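NADH oxidoreductase (Mesorhizobium loti, PDB 3PI7) probably binds NADPH and acts as an oxidoreductase on NAD(P)H, consistent with a quinone reductase built from a GroES-like and a Rossmann-type domain. Local coordinates at residues Ile132-Met146 / Ile305-Thr319. Sequence-based numbering, arbitrary orientation. Where two conformers were deposited one is given.
Sequences IPLLDTVRDEDGAAM and ILEAQKRFSDGRWST
Q309 meets the backbone around P133 with both ends of its amide, an example of a side chain serving the C=O of P133 and the N-H of L135, two residues along, much as a neighbouring backbone would. Its NE2 donates to P133 O at 3.1 Å, nearly in the amide's own plane, while OE1 accepts from L135 N at 2.7 Å, the N-H pointing almost straight at it (171°) from above the carbonyl plane. CG lies anti to the backbone N (chi1 179°), and a bend at chi2 then turns the amide to the chain leaving strand 131-133.

The second polar grip is at D142, whose OD1 takes both T319 N and T319 OG1, each at 3.2 Å; its anti lone pair meets the hydroxyl, and T319 N comes nearly along the C-O axis. OD2 receives two waters, one bridging to R139 N and the other to S318 OG. In this medium-chain reductase fold, Q309 thus ties helix 298-313, which follows the Rossmann-type sheet in sequence, to the GroES-like part, while D142 holds the residues just beyond the helix end. An alanine in place of D142 would probably leave T319 N and OG1 without their shared acceptor and let the segment after the helix shift.

Van der Waals packing sets the D142 carboxylate obliquely against the F312 ring, CG 3.6 Å from CD1 and the planes 34° apart; W317 CB lies over one face of that ring, toward its rim. Apolar contacts complete the contact: M146, a selenomethionine, brings CE to 4.1 Å from F312 CB, and I132 CD1 packs on I305 CG2 at 3.8 Å.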
ATOM      1  N   ILE A 132     -17.983  14.330 -24.321  1.00 13.70           N
ATOM      2  CA  ILE A 132     -19.051  14.943 -23.539  1.00 15.19           C
ATOM      3  C   ILE A 132     -19.626  16.056 -24.375  1.00 17.61           C
ATOM      4  O   ILE A 132     -18.957  17.083 -24.526  1.00 17.00           O
ATOM      5  CB  ILE A 132     -18.558  15.475 -22.161  1.00 18.21           C
ATOM      6  CG1 ILE A 132     -17.935  14.376 -21.279  1.00 19.31           C
ATOM      7  CG2 ILE A 132     -19.659  16.269 -21.447  1.00 19.05           C
ATOM      8  CD1 ILE A 132     -17.240  14.921 -20.012  1.00 21.75           C
ATOM      9  N   PRO A 133     -20.836  15.890 -24.950  1.00 16.27           N
ATOM     10  CA  PRO A 133     -21.419  16.994 -25.708  1.00 17.69           C
ATOM     11  C   PRO A 133     -21.605  18.164 -24.764  1.00 22.54           C
ATOM     12  O   PRO A 133     -22.099  18.011 -23.636  1.00 22.33           O
ATOM     13  CB  PRO A 133     -22.736  16.424 -26.233  1.00 19.50           C
ATOM     14  CG  PRO A 133     -22.573  14.914 -26.144  1.00 23.84           C
ATOM     15  CD  PRO A 133     -21.752  14.737 -24.891  1.00 19.63           C
ATOM     16  N   LEU A 134     -21.101  19.305 -25.168  1.00 18.36           N
ATOM     17  CA  LEU A 134     -21.229  20.418 -24.267  1.00 19.30           C
ATOM     18  C   LEU A 134     -22.567  21.061 -24.405  1.00 25.43           C
ATOM     19  O   LEU A 134     -23.152  21.089 -25.514  1.00 23.33           O
ATOM     20  CB  LEU A 134     -20.131  21.455 -24.528  1.00 19.50           C
ATOM     21  CG  LEU A 134     -18.688  20.974 -24.506  1.00 24.74           C
ATOM     22  CD1 LEU A 134     -17.760  22.122 -24.865  1.00 27.41           C
ATOM     23  CD2 LEU A 134     -18.318  20.390 -23.159  1.00 23.23           C
ATOM     24  N   LEU A 135     -23.080  21.579 -23.285  0.50 22.50           N
ATOM     25  CA  LEU A 135     -24.313  22.363 -23.277  0.50 23.11           C
ATOM     26  C   LEU A 135     -24.077  23.540 -24.221  0.50 27.64           C
ATOM     27  O   LEU A 135     -22.947  24.029 -24.287  0.50 26.04           O
ATOM     28  CB  LEU A 135     -24.602  22.824 -21.846  0.50 22.86           C
ATOM     29  CG  LEU A 135     -25.801  23.723 -21.612  0.50 27.34           C
ATOM     30  CD1 LEU A 135     -27.117  22.958 -21.765  0.50 27.29           C
ATOM     31  CD2 LEU A 135     -25.728  24.317 -20.255  0.50 30.21           C
ATOM     32  N   ASP A 136     -25.101  23.941 -24.988  1.00 25.96           N
ATOM     33  CA  ASP A 136     -25.001  25.008 -26.002  1.00 26.48           C
ATOM     34  C   ASP A 136     -24.421  26.339 -25.476  1.00 32.39           C
ATOM     35  O   ASP A 136     -23.768  27.054 -26.244  1.00 32.75           O
ATOM     36  CB  ASP A 136     -26.380  25.267 -26.626  1.00 28.13           C
ATOM     37  CG  ASP A 136     -27.429  25.708 -25.612  1.00 35.11           C
ATOM     38  OD1 ASP A 136     -27.690  24.942 -24.645  1.00 35.81           O
ATOM     39  OD2 ASP A 136     -27.990  26.807 -25.782  1.00 32.76           O
ATOM     40  N   THR A 137     -24.617  26.631 -24.171  1.00 27.28           N
ATOM     41  CA  THR A 137     -24.183  27.864 -23.515  1.00 26.97           C
ATOM     42  C   THR A 137     -22.832  27.725 -22.750  1.00 30.08           C
ATOM     43  O   THR A 137     -22.337  28.723 -22.218  1.00 28.45           O
ATOM     44  CB  THR A 137     -25.292  28.363 -22.593  1.00 30.11           C
ATOM     45  OG1 THR A 137     -25.590  27.368 -21.609  1.00 29.93           O
ATOM     46  CG2 THR A 137     -26.546  28.723 -23.362  1.00 28.11           C
ATOM     47  N   VAL A 138     -22.213  26.533 -22.755  1.00 25.64           N
ATOM     48  CA  VAL A 138     -20.918  26.341 -22.088  1.00 24.68           C
ATOM     49  C   VAL A 138     -19.790  26.906 -22.970  1.00 29.66           C
ATOM     50  O   VAL A 138     -19.860  26.786 -24.196  1.00 28.85           O
ATOM     51  CB  VAL A 138     -20.698  24.836 -21.732  1.00 26.83           C
ATOM     52  CG1 VAL A 138     -19.215  24.477 -21.603  1.00 24.80           C
ATOM     53  CG2 VAL A 138     -21.454  24.484 -20.448  1.00 27.23           C
ATOM     54  N   ARG A 139     -18.720  27.429 -22.331  1.00 28.12           N
ATOM     55  CA  ARG A 139     -17.544  27.976 -23.011  1.00 29.09           C
ATOM     56  C   ARG A 139     -16.712  26.905 -23.583  1.00 35.47           C
ATOM     57  O   ARG A 139     -16.544  25.848 -22.959  1.00 34.91           O
ATOM     58  CB  ARG A 139     -16.662  28.809 -22.056  1.00 29.15           C
ATOM     59  CG  ARG A 139     -17.221  30.202 -21.774  1.00 42.90           C
ATOM     60  N   ASP A 140     -16.098  27.203 -24.732  1.00 35.51           N
ATOM     61  CA  ASP A 140     -15.157  26.315 -25.415  1.00 36.36           C
ATOM     62  C   ASP A 140     -13.920  26.045 -24.524  1.00 40.92           C
ATOM     63  O   ASP A 140     -13.543  24.879 -24.373  1.00 41.41           O
ATOM     64  CB  ASP A 140     -14.737  26.917 -26.771  1.00 38.99           C
ATOM     65  CG  ASP A 140     -15.826  26.837 -27.824  1.00 55.36           C
ATOM     66  OD1 ASP A 140     -16.508  25.786 -27.895  1.00 57.08           O
ATOM     67  OD2 ASP A 140     -15.992  27.820 -28.588  1.00 61.10           O
ATOM     68  N   GLU A 141     -13.453  27.227 -23.742  0.50 25.60           N
ATOM     69  CA  GLU A 141     -12.253  27.145 -22.889  0.50 26.11           C
ATOM     70  C   GLU A 141     -12.473  26.212 -21.676  0.50 32.26           C
ATOM     71  O   GLU A 141     -11.509  25.705 -21.085  0.50 30.10           O
ATOM     72  CB  GLU A 141     -11.846  28.553 -22.395  0.50 27.90           C
ATOM     73  CG  GLU A 141     -11.349  29.489 -23.492  0.50 29.13           C
ATOM     74  CD  GLU A 141     -12.388  30.307 -24.246  0.50 47.40           C
ATOM     75  OE1 GLU A 141     -13.595  29.973 -24.185  0.50 29.43           O
ATOM     76  OE2 GLU A 141     -11.982  31.280 -24.920  0.50 40.71           O
ATOM     77  N   ASP A 142     -13.742  26.011 -21.294  1.00 31.42           N
ATOM     78  CA  ASP A 142     -14.101  25.143 -20.163  1.00 29.99           C
ATOM     79  C   ASP A 142     -14.092  23.676 -20.668  1.00 30.32           C
ATOM     80  O   ASP A 142     -13.589  22.768 -19.985  1.00 29.12           O
ATOM     81  CB  ASP A 142     -15.449  25.578 -19.568  1.00 31.99           C
ATOM     82  CG  ASP A 142     -15.345  26.899 -18.813  1.00 34.90           C
ATOM     83  OD1 ASP A 142     -14.278  27.145 -18.182  1.00 32.24           O
ATOM     84  OD2 ASP A 142     -16.316  27.704 -18.876  1.00 37.55           O
ATOM     85  N   GLY A 143     -14.531  23.504 -21.917  1.00 23.57           N
ATOM     86  CA  GLY A 143     -14.558  22.208 -22.580  1.00 21.07           C
ATOM     87  C   GLY A 143     -13.206  21.550 -22.776  1.00 20.37           C
ATOM     88  O   GLY A 143     -13.136  20.328 -22.707  1.00 17.29           O
ATOM     89  N   ALA A 144     -12.128  22.310 -23.040  1.00 17.18           N
ATOM     90  CA  ALA A 144     -10.838  21.709 -23.348  1.00 17.22           C
ATOM     91  C   ALA A 144     -10.189  21.032 -22.165  1.00 19.40           C
ATOM     92  O   ALA A 144      -9.368  20.159 -22.369  1.00 18.31           O
ATOM     93  CB  ALA A 144      -9.876  22.735 -23.939  1.00 19.06           C
ATOM     94  N   ALA A 145     -10.571  21.407 -20.943  1.00 16.41           N
ATOM     95  CA  ALA A 145     -10.010  20.825 -19.734  1.00 16.35           C
ATOM     96  C   ALA A 145     -11.122  20.278 -18.807  1.00 18.19           C
ATOM     97  O   ALA A 145     -10.912  20.152 -17.610  1.00 16.95           O
ATOM     98  CB  ALA A 145      -9.188  21.875 -19.017  1.00 18.34           C
HETATM   99  N   MSE A 146     -12.278  19.927 -19.399  1.00 13.67           N
HETATM  100  CA  MSE A 146     -13.446  19.460 -18.643  0.50 11.75           C
HETATM  101  C   MSE A 146     -13.314  18.002 -18.179  1.00 16.48           C
HETATM  102  O   MSE A 146     -14.000  17.626 -17.226  1.00 15.71           O
HETATM  103  CB  MSE A 146     -14.746  19.650 -19.472  0.50 12.53           C
HETATM  104  CG  MSE A 146     -16.037  19.258 -18.726  0.50 17.12           C
HETATM  105 SE   MSE A 146     -17.647  19.382 -19.801  0.50 21.99          SE
HETATM  106  CE  MSE A 146     -17.802  21.342 -19.748  0.50 18.54           C
ATOM    107  N   ILE A 305     -19.774  13.233 -14.600  1.00 18.45           N
ATOM    108  CA  ILE A 305     -19.765  13.998 -15.865  1.00 18.71           C
ATOM    109  C   ILE A 305     -20.848  15.075 -15.771  1.00 24.27           C
ATOM    110  O   ILE A 305     -20.577  16.230 -16.108  1.00 24.30           O
ATOM    111  CB  ILE A 305     -19.970  13.058 -17.080  1.00 21.62           C
ATOM    112  CG1 ILE A 305     -18.715  12.207 -17.332  1.00 20.39           C
ATOM    113  CG2 ILE A 305     -20.439  13.807 -18.351  1.00 24.89           C
ATOM    114  CD1 ILE A 305     -18.948  10.958 -18.245  1.00 24.42           C
ATOM    115  N   LEU A 306     -22.042  14.711 -15.232  1.00 22.29           N
ATOM    116  CA  LEU A 306     -23.138  15.678 -15.089  1.00 22.44           C
ATOM    117  C   LEU A 306     -22.784  16.745 -14.079  1.00 26.00           C
ATOM    118  O   LEU A 306     -23.102  17.899 -14.309  1.00 26.79           O
ATOM    119  CB  LEU A 306     -24.481  15.008 -14.721  1.00 23.32           C
ATOM    120  CG  LEU A 306     -25.128  14.097 -15.801  1.00 28.05           C
ATOM    121  CD1 LEU A 306     -26.179  13.193 -15.178  1.00 28.31           C
ATOM    122  CD2 LEU A 306     -25.784  14.924 -16.935  1.00 30.28           C
ATOM    123  N   GLU A 307     -22.104  16.382 -12.977  1.00 24.43           N
ATOM    124  CA  GLU A 307     -21.695  17.332 -11.931  1.00 23.55           C
ATOM    125  C   GLU A 307     -20.598  18.273 -12.438  1.00 26.91           C
ATOM    126  O   GLU A 307     -20.630  19.459 -12.102  1.00 27.71           O
ATOM    127  CB  GLU A 307     -21.225  16.586 -10.661  1.00 24.98           C
ATOM    128  CG  GLU A 307     -20.780  17.471  -9.506  1.00 37.74           C
ATOM    129  CD  GLU A 307     -21.844  18.308  -8.811  1.00 60.77           C
ATOM    130  OE1 GLU A 307     -23.052  18.023  -8.975  1.00 57.85           O
ATOM    131  OE2 GLU A 307     -21.458  19.240  -8.069  1.00 55.82           O
ATOM    132  N   ALA A 308     -19.613  17.751 -13.208  1.00 20.42           N
ATOM    133  CA  ALA A 308     -18.516  18.547 -13.745  1.00 19.48           C
ATOM    134  C   ALA A 308     -19.092  19.594 -14.714  1.00 23.01           C
ATOM    135  O   ALA A 308     -18.798  20.762 -14.541  1.00 20.57           O
ATOM    136  CB  ALA A 308     -17.502  17.662 -14.456  1.00 20.00           C
ATOM    137  N   GLN A 309     -19.908  19.159 -15.705  1.00 22.66           N
ATOM    138  CA  GLN A 309     -20.498  20.098 -16.668  0.50 22.98           C
ATOM    139  C   GLN A 309     -21.414  21.092 -15.940  1.00 28.27           C
ATOM    140  O   GLN A 309     -21.292  22.290 -16.203  1.00 29.65           O
ATOM    141  CB  GLN A 309     -21.229  19.389 -17.820  0.50 24.06           C
ATOM    142  CG  GLN A 309     -21.874  20.381 -18.804  0.50 24.78           C
ATOM    143  CD  GLN A 309     -21.673  20.129 -20.272  0.50 23.35           C
ATOM    144  OE1 GLN A 309     -21.551  21.070 -21.063  0.50 12.94           O
ATOM    145  NE2 GLN A 309     -21.770  18.883 -20.692  0.50 14.17           N
ATOM    146  N   LYS A 310     -22.279  20.623 -14.993  1.00 25.77           N
ATOM    147  CA  LYS A 310     -23.149  21.519 -14.230  1.00 26.19           C
ATOM    148  C   LYS A 310     -22.324  22.629 -13.542  1.00 31.15           C
ATOM    149  O   LYS A 310     -22.750  23.785 -13.582  1.00 33.35           O
ATOM    150  CB  LYS A 310     -24.004  20.747 -13.206  1.00 28.15           C
ATOM    151  CG  LYS A 310     -25.024  21.596 -12.450  1.00 45.76           C
ATOM    152  N   ARG A 311     -21.153  22.288 -12.967  1.00 26.87           N
ATOM    153  CA  ARG A 311     -20.282  23.242 -12.268  0.50 26.79           C
ATOM    154  C   ARG A 311     -19.703  24.262 -13.245  1.00 31.62           C
ATOM    155  O   ARG A 311     -19.527  25.427 -12.875  1.00 32.93           O
ATOM    156  CB  ARG A 311     -19.161  22.517 -11.511  0.50 27.04           C
ATOM    157  CG  ARG A 311     -19.650  21.829 -10.235  0.50 33.42           C
ATOM    158  CD  ARG A 311     -18.557  21.038  -9.544  0.50 33.21           C
ATOM    159  NE  ARG A 311     -17.555  21.923  -8.951  0.50 33.32           N
ATOM    160  CZ  ARG A 311     -17.607  22.408  -7.717  0.50 43.57           C
ATOM    161  NH1 ARG A 311     -18.607  22.077  -6.908  0.50 29.97           N
ATOM    162  NH2 ARG A 311     -16.646  23.205  -7.272  0.50 33.58           N
ATOM    163  N   PHE A 312     -19.440  23.837 -14.498  1.00 26.15           N
ATOM    164  CA  PHE A 312     -18.930  24.762 -15.499  1.00 25.70           C
ATOM    165  C   PHE A 312     -20.093  25.612 -16.012  1.00 33.75           C
ATOM    166  O   PHE A 312     -19.940  26.824 -16.143  1.00 36.15           O
ATOM    167  CB  PHE A 312     -18.185  24.026 -16.625  1.00 25.41           C
ATOM    168  CG  PHE A 312     -16.775  23.637 -16.220  1.00 24.28           C
ATOM    169  CD1 PHE A 312     -15.786  24.601 -16.077  1.00 25.45           C
ATOM    170  CD2 PHE A 312     -16.453  22.309 -15.941  1.00 23.79           C
ATOM    171  CE1 PHE A 312     -14.490  24.245 -15.693  1.00 24.86           C
ATOM    172  CE2 PHE A 312     -15.153  21.948 -15.578  1.00 24.55           C
ATOM    173  CZ  PHE A 312     -14.180  22.912 -15.443  1.00 23.42           C
ATOM    174  N   SER A 313     -21.273  24.980 -16.223  1.00 30.29           N
ATOM    175  CA  SER A 313     -22.474  25.658 -16.708  0.50 29.92           C
ATOM    176  C   SER A 313     -23.022  26.666 -15.710  1.00 34.90           C
ATOM    177  O   SER A 313     -23.501  27.711 -16.138  1.00 35.83           O
ATOM    178  CB  SER A 313     -23.571  24.655 -17.046  0.50 32.10           C
ATOM    179  OG  SER A 313     -24.739  25.337 -17.475  0.50 32.99           O
ATOM    180  N   ASP A 314     -23.000  26.357 -14.395  1.00 31.01           N
ATOM    181  CA  ASP A 314     -23.581  27.287 -13.418  1.00 30.67           C
ATOM    182  C   ASP A 314     -22.551  28.179 -12.696  1.00 35.19           C
ATOM    183  O   ASP A 314     -22.888  28.800 -11.691  1.00 35.83           O
ATOM    184  CB  ASP A 314     -24.492  26.555 -12.403  1.00 32.91           C
ATOM    185  CG  ASP A 314     -23.842  25.649 -11.359  1.00 43.48           C
ATOM    186  OD1 ASP A 314     -22.735  25.982 -10.881  1.00 43.09           O
ATOM    187  OD2 ASP A 314     -24.497  24.674 -10.935  1.00 52.46           O
ATOM    188  N   GLY A 315     -21.330  28.263 -13.217  1.00 31.42           N
ATOM    189  CA  GLY A 315     -20.338  29.176 -12.667  1.00 31.36           C
ATOM    190  C   GLY A 315     -19.498  28.721 -11.501  1.00 35.64           C
ATOM    191  O   GLY A 315     -18.537  29.420 -11.159  1.00 35.08           O
ATOM    192  N   ARG A 316     -19.823  27.556 -10.877  1.00 32.37           N
ATOM    193  CA  ARG A 316     -19.014  27.058  -9.744  1.00 33.06           C
ATOM    194  C   ARG A 316     -17.573  26.766 -10.176  1.00 37.31           C
ATOM    195  O   ARG A 316     -16.639  26.971  -9.384  1.00 35.99           O
ATOM    196  CB  ARG A 316     -19.630  25.803  -9.104  1.00 31.30           C
ATOM    197  CG  ARG A 316     -20.629  26.106  -7.994  1.00 35.09           C
ATOM    198  CD  ARG A 316     -21.329  24.841  -7.528  1.00 31.22           C
ATOM    199  NE  ARG A 316     -22.118  24.235  -8.602  1.00 33.71           N
ATOM    200  CZ  ARG A 316     -22.653  23.021  -8.547  1.00 48.91           C
ATOM    201  NH1 ARG A 316     -22.479  22.259  -7.474  1.00 36.17           N
ATOM    202  NH2 ARG A 316     -23.344  22.548  -9.576  1.00 37.28           N
ATOM    203  N   TRP A 317     -17.398  26.284 -11.437  1.00 32.94           N
ATOM    204  CA  TRP A 317     -16.071  26.001 -11.996  1.00 32.31           C
ATOM    205  C   TRP A 317     -15.846  26.795 -13.262  1.00 35.92           C
ATOM    206  O   TRP A 317     -16.747  26.868 -14.115  1.00 34.98           O
ATOM    207  CB  TRP A 317     -15.890  24.500 -12.319  1.00 30.81           C
ATOM    208  CG  TRP A 317     -15.285  23.658 -11.236  1.00 31.63           C
ATOM    209  CD1 TRP A 317     -14.603  24.091 -10.138  1.00 34.83           C
ATOM    210  CD2 TRP A 317     -15.226  22.219 -11.203  1.00 30.63           C
ATOM    211  NE1 TRP A 317     -14.191  23.019  -9.383  1.00 34.15           N
ATOM    212  CE2 TRP A 317     -14.548  21.857 -10.019  1.00 34.64           C
ATOM    213  CE3 TRP A 317     -15.721  21.202 -12.038  1.00 31.17           C
ATOM    214  CZ2 TRP A 317     -14.337  20.518  -9.652  1.00 33.52           C
ATOM    215  CZ3 TRP A 317     -15.526  19.878 -11.664  1.00 31.91           C
ATOM    216  CH2 TRP A 317     -14.844  19.548 -10.484  1.00 32.43           C
ATOM    217  N   SER A 318     -14.661  27.416 -13.404  0.50 32.76           N
ATOM    218  CA  SER A 318     -14.265  28.169 -14.614  0.50 33.62           C
ATOM    219  C   SER A 318     -12.730  28.215 -14.723  0.50 39.47           C
ATOM    220  O   SER A 318     -12.070  28.848 -13.892  0.50 39.15           O
ATOM    221  CB  SER A 318     -14.864  29.576 -14.637  0.50 37.09           C
ATOM    222  OG  SER A 318     -14.708  30.158 -15.923  0.50 41.06           O
ATOM    223  N   THR A 319     -12.179  27.525 -15.749  1.00 36.89           N
ATOM    224  CA  THR A 319     -10.735  27.350 -16.009  1.00 37.13           C
ATOM    225  C   THR A 319     -10.056  28.700 -16.330  1.00 41.25           C
ATOM    226  O   THR A 319     -10.598  29.474 -17.125  1.00 41.05           O
ATOM    227  CB  THR A 319     -10.537  26.347 -17.177  1.00 47.28           C
ATOM    228  OG1 THR A 319     -11.670  25.478 -17.259  1.00 43.76           O
ATOM    229  CG2 THR A 319      -9.263  25.524 -17.036  1.00 43.20           C
TER
HETATM  230  O   HOH W   1     -24.271  27.635 -19.244  1.00 34.21           O
HETATM  231  O   HOH W   2     -18.952  27.035 -19.334  1.00 36.84           O
HETATM  232  O   HOH W   3     -17.175  29.952 -17.579  1.00 35.77           O